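Local coordinates for protein 2-oxoglutarate dehydrogenase E3 component (Thermus thermophilus, PDB 2EQ7) that probably oxidises protein-bound dihydrolipoyl groups with NAD(+), using FAD and a redox-active disulfide, as the E3 component of the 2-oxoglutarate dehydrogenase complex, at residues 237-242 / 252-257. Residues are numbered along the deposited sequence; the frame is centred on the assembly and turned at random.
Sequences EAKGAR and EADRVL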
ATOM      1  N   GLU A 237     -25.398  -4.621  35.381  1.00 20.31           N
ATOM      2  CA  GLU A 237     -25.859  -5.495  36.454  1.00 21.38           C
ATOM      3  C   GLU A 237     -24.694  -6.313  36.995  1.00 19.26           C
ATOM      4  O   GLU A 237     -24.046  -7.042  36.249  1.00 17.63           O
ATOM      5  CB  GLU A 237     -26.952  -6.432  35.927  1.00 26.49           C
ATOM      6  CG  GLU A 237     -27.417  -7.507  36.908  1.00 32.55           C
ATOM      7  CD  GLU A 237     -28.087  -6.937  38.144  1.00 37.22           C
ATOM      8  OE1 GLU A 237     -28.699  -7.721  38.902  1.00 38.99           O
ATOM      9  OE2 GLU A 237     -28.001  -5.709  38.363  1.00 40.55           O
ATOM     10  N   ALA A 238     -24.424  -6.179  38.289  1.00 16.85           N
ATOM     11  CA  ALA A 238     -23.336  -6.917  38.920  1.00 15.99           C
ATOM     12  C   ALA A 238     -22.021  -6.729  38.160  1.00 14.74           C
ATOM     13  O   ALA A 238     -21.630  -5.601  37.864  1.00 15.22           O
ATOM     14  CB  ALA A 238     -23.702  -8.397  39.004  1.00 16.33           C
ATOM     15  N   LYS A 239     -21.342  -7.824  37.833  1.00 14.12           N
ATOM     16  CA  LYS A 239     -20.063  -7.719  37.131  1.00 15.66           C
ATOM     17  C   LYS A 239     -20.199  -7.361  35.654  1.00 15.78           C
ATOM     18  O   LYS A 239     -19.215  -6.980  35.014  1.00 17.25           O
ATOM     19  CB  LYS A 239     -19.276  -9.027  37.249  1.00 16.62           C
ATOM     20  CG  LYS A 239     -19.817 -10.166  36.393  1.00 20.00           C
ATOM     21  CD  LYS A 239     -18.951 -11.414  36.536  1.00 19.88           C
ATOM     22  CE  LYS A 239     -19.463 -12.551  35.663  1.00 23.37           C
ATOM     23  NZ  LYS A 239     -20.876 -12.904  35.977  1.00 24.86           N
ATOM     24  N   GLY A 240     -21.405  -7.481  35.112  1.00 14.52           N
ATOM     25  CA  GLY A 240     -21.589  -7.184  33.702  1.00 14.75           C
ATOM     26  C   GLY A 240     -22.830  -6.398  33.332  1.00 13.51           C
ATOM     27  O   GLY A 240     -23.080  -5.319  33.868  1.00 13.27           O
ATOM     28  N   ALA A 241     -23.613  -6.941  32.406  1.00 14.32           N
ATOM     29  CA  ALA A 241     -24.815  -6.261  31.956  1.00 13.71           C
ATOM     30  C   ALA A 241     -25.771  -7.186  31.216  1.00 15.51           C
ATOM     31  O   ALA A 241     -25.426  -8.315  30.857  1.00 14.19           O
ATOM     32  CB  ALA A 241     -24.426  -5.097  31.048  1.00 15.42           C
ATOM     33  N   ARG A 242     -26.985  -6.698  30.996  1.00 15.33           N
ATOM     34  CA  ARG A 242     -27.974  -7.465  30.265  1.00 16.72           C
ATOM     35  C   ARG A 242     -28.429  -6.631  29.078  1.00 16.65           C
ATOM     36  O   ARG A 242     -28.520  -5.401  29.156  1.00 17.73           O
ATOM     37  CB  ARG A 242     -29.170  -7.832  31.151  1.00 22.45           C
ATOM     38  CG  ARG A 242     -30.027  -6.675  31.616  1.00 26.87           C
ATOM     39  CD  ARG A 242     -31.383  -7.197  32.086  1.00 32.75           C
ATOM     40  NE  ARG A 242     -32.228  -6.149  32.648  1.00 36.75           N
ATOM     41  CZ  ARG A 242     -32.030  -5.588  33.837  1.00 39.01           C
ATOM     42  NH1 ARG A 242     -31.013  -5.976  34.595  1.00 40.93           N
ATOM     43  NH2 ARG A 242     -32.849  -4.638  34.268  1.00 41.45           N
ATOM     44  N   GLU A 252     -26.896 -11.872  28.300  1.00 18.99           N
ATOM     45  CA  GLU A 252     -26.043 -11.409  29.387  1.00 20.12           C
ATOM     46  C   GLU A 252     -24.596 -11.431  28.909  1.00 19.20           C
ATOM     47  O   GLU A 252     -24.211 -12.292  28.115  1.00 18.45           O
ATOM     48  CB  GLU A 252     -26.207 -12.304  30.619  1.00 23.90           C
ATOM     49  CG  GLU A 252     -27.535 -12.106  31.342  1.00 30.47           C
ATOM     50  CD  GLU A 252     -27.656 -12.934  32.609  1.00 34.55           C
ATOM     51  OE1 GLU A 252     -28.645 -12.743  33.348  1.00 38.17           O
ATOM     52  OE2 GLU A 252     -26.768 -13.776  32.867  1.00 38.04           O
ATOM     53  N   ALA A 253     -23.802 -10.478  29.386  1.00 17.73           N
ATOM     54  CA  ALA A 253     -22.400 -10.397  28.997  1.00 16.88           C
ATOM     55  C   ALA A 253     -21.580  -9.671  30.054  1.00 15.57           C
ATOM     56  O   ALA A 253     -22.124  -8.930  30.871  1.00 15.14           O
ATOM     57  CB  ALA A 253     -22.274  -9.677  27.657  1.00 18.11           C
ATOM     58  N   ASP A 254     -20.269  -9.888  30.034  1.00 14.12           N
ATOM     59  CA  ASP A 254     -19.379  -9.240  30.989  1.00 14.54           C
ATOM     60  C   ASP A 254     -19.206  -7.768  30.643  1.00 13.38           C
ATOM     61  O   ASP A 254     -19.039  -6.928  31.524  1.00 13.32           O
ATOM     62  CB  ASP A 254     -18.016  -9.927  30.996  1.00 16.62           C
ATOM     63  CG  ASP A 254     -18.118 -11.399  31.322  1.00 20.50           C
ATOM     64  OD1 ASP A 254     -18.270 -12.213  30.385  1.00 19.45           O
ATOM     65  OD2 ASP A 254     -18.065 -11.738  32.524  1.00 25.03           O
ATOM     66  N   ARG A 255     -19.239  -7.466  29.350  1.00 12.12           N
ATOM     67  CA  ARG A 255     -19.103  -6.093  28.882  1.00 11.72           C
ATOM     68  C   ARG A 255     -20.006  -5.882  27.676  1.00 10.71           C
ATOM     69  O   ARG A 255     -20.242  -6.806  26.898  1.00  9.93           O
ATOM     70  CB  ARG A 255     -17.646  -5.805  28.489  1.00 12.87           C
ATOM     71  CG  ARG A 255     -16.657  -5.782  29.657  1.00 14.87           C
ATOM     72  CD  ARG A 255     -16.882  -4.545  30.515  1.00 14.79           C
ATOM     73  NE  ARG A 255     -15.946  -4.415  31.630  1.00 19.30           N
ATOM     74  CZ  ARG A 255     -16.191  -4.822  32.874  1.00 21.29           C
ATOM     75  NH1 ARG A 255     -17.346  -5.403  33.176  1.00 21.42           N
ATOM     76  NH2 ARG A 255     -15.292  -4.617  33.827  1.00 22.27           N
ATOM     77  N   VAL A 256     -20.541  -4.675  27.541  1.00 10.41           N
ATOM     78  CA  VAL A 256     -21.375  -4.356  26.399  1.00  9.34           C
ATOM     79  C   VAL A 256     -20.891  -3.034  25.833  1.00  9.85           C
ATOM     80  O   VAL A 256     -20.845  -2.023  26.536  1.00 10.83           O
ATOM     81  CB  VAL A 256     -22.866  -4.204  26.772  1.00 10.23           C
ATOM     82  CG1 VAL A 256     -23.670  -3.849  25.524  1.00  9.16           C
ATOM     83  CG2 VAL A 256     -23.391  -5.500  27.383  1.00  9.94           C
ATOM     84  N   LEU A 257     -20.507  -3.059  24.564  1.00  8.81           N
ATOM     85  CA  LEU A 257     -20.045  -1.861  23.886  1.00  8.91           C
ATOM     86  C   LEU A 257     -21.216  -1.298  23.101  1.00  9.41           C
ATOM     87  O   LEU A 257     -21.806  -1.995  22.278  1.00 10.09           O
ATOM     88  CB  LEU A 257     -18.901  -2.200  22.926  1.00  7.91           C
ATOM     89  CG  LEU A 257     -18.596  -1.167  21.838  1.00  8.28           C
ATOM     90  CD1 LEU A 257     -18.242   0.178  22.468  1.00  7.43           C
ATOM     91  CD2 LEU A 257     -17.457  -1.686  20.962  1.00  9.04           C
TER
HETATM   92  O   HOH W   1     -17.013  -4.896  36.170  1.00 34.58           O
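Ala241 and Ala253 form an antiparallel hydrogen-bonded pair where the three-stranded meander 231-253 of the NAD-binding domain, a Rossmann-type unit, hands the chain back to the parallel sheet as strand 255-258. Ala241 N donates to Ala253 O at 2.9 Å, and Ala253 N returns a bond to Ala241 O at 3.1 Å. Arg242 and Glu252 follow as a non-hydrogen-bonded pair, their side chains on the opposite face from those of the two alanines. On the alanine face, Ala241 CB meets Val256 CG2 at 3.8 Å; in Val256, chi1 of 179° puts CG1 anti to the backbone N and CG2 beside that N, turned to Ala241. Gly240 CA makes CA-H...O contacts of 3.4 Å to both Ala253 O and Asp254 O, so the backbones pack closely at the glycine. At the turn end of the pairing, the Arg255 chain, bent at chi2 (-71°), brings NH1 within 2.8 Å of Asp254 O, and the same nitrogen makes a weak bond at 3.1 Å to Lys239 O, which sits at the guanidinium edge. A water bridges Lys239 O and Arg255 NH2. Asp254 OD2 rests 3.5 Å from Lys239 CE, while OD1 accepts from the backbone N of Arg169. Thus Asp254 O anchors the guanidinium on its own strand junction, and the weak bond and the water link it to the type II' turn 237-240; Lys239 NZ stays 4.6 Å from Asp254 OD2, not in contact, so any attraction there is probably long-range.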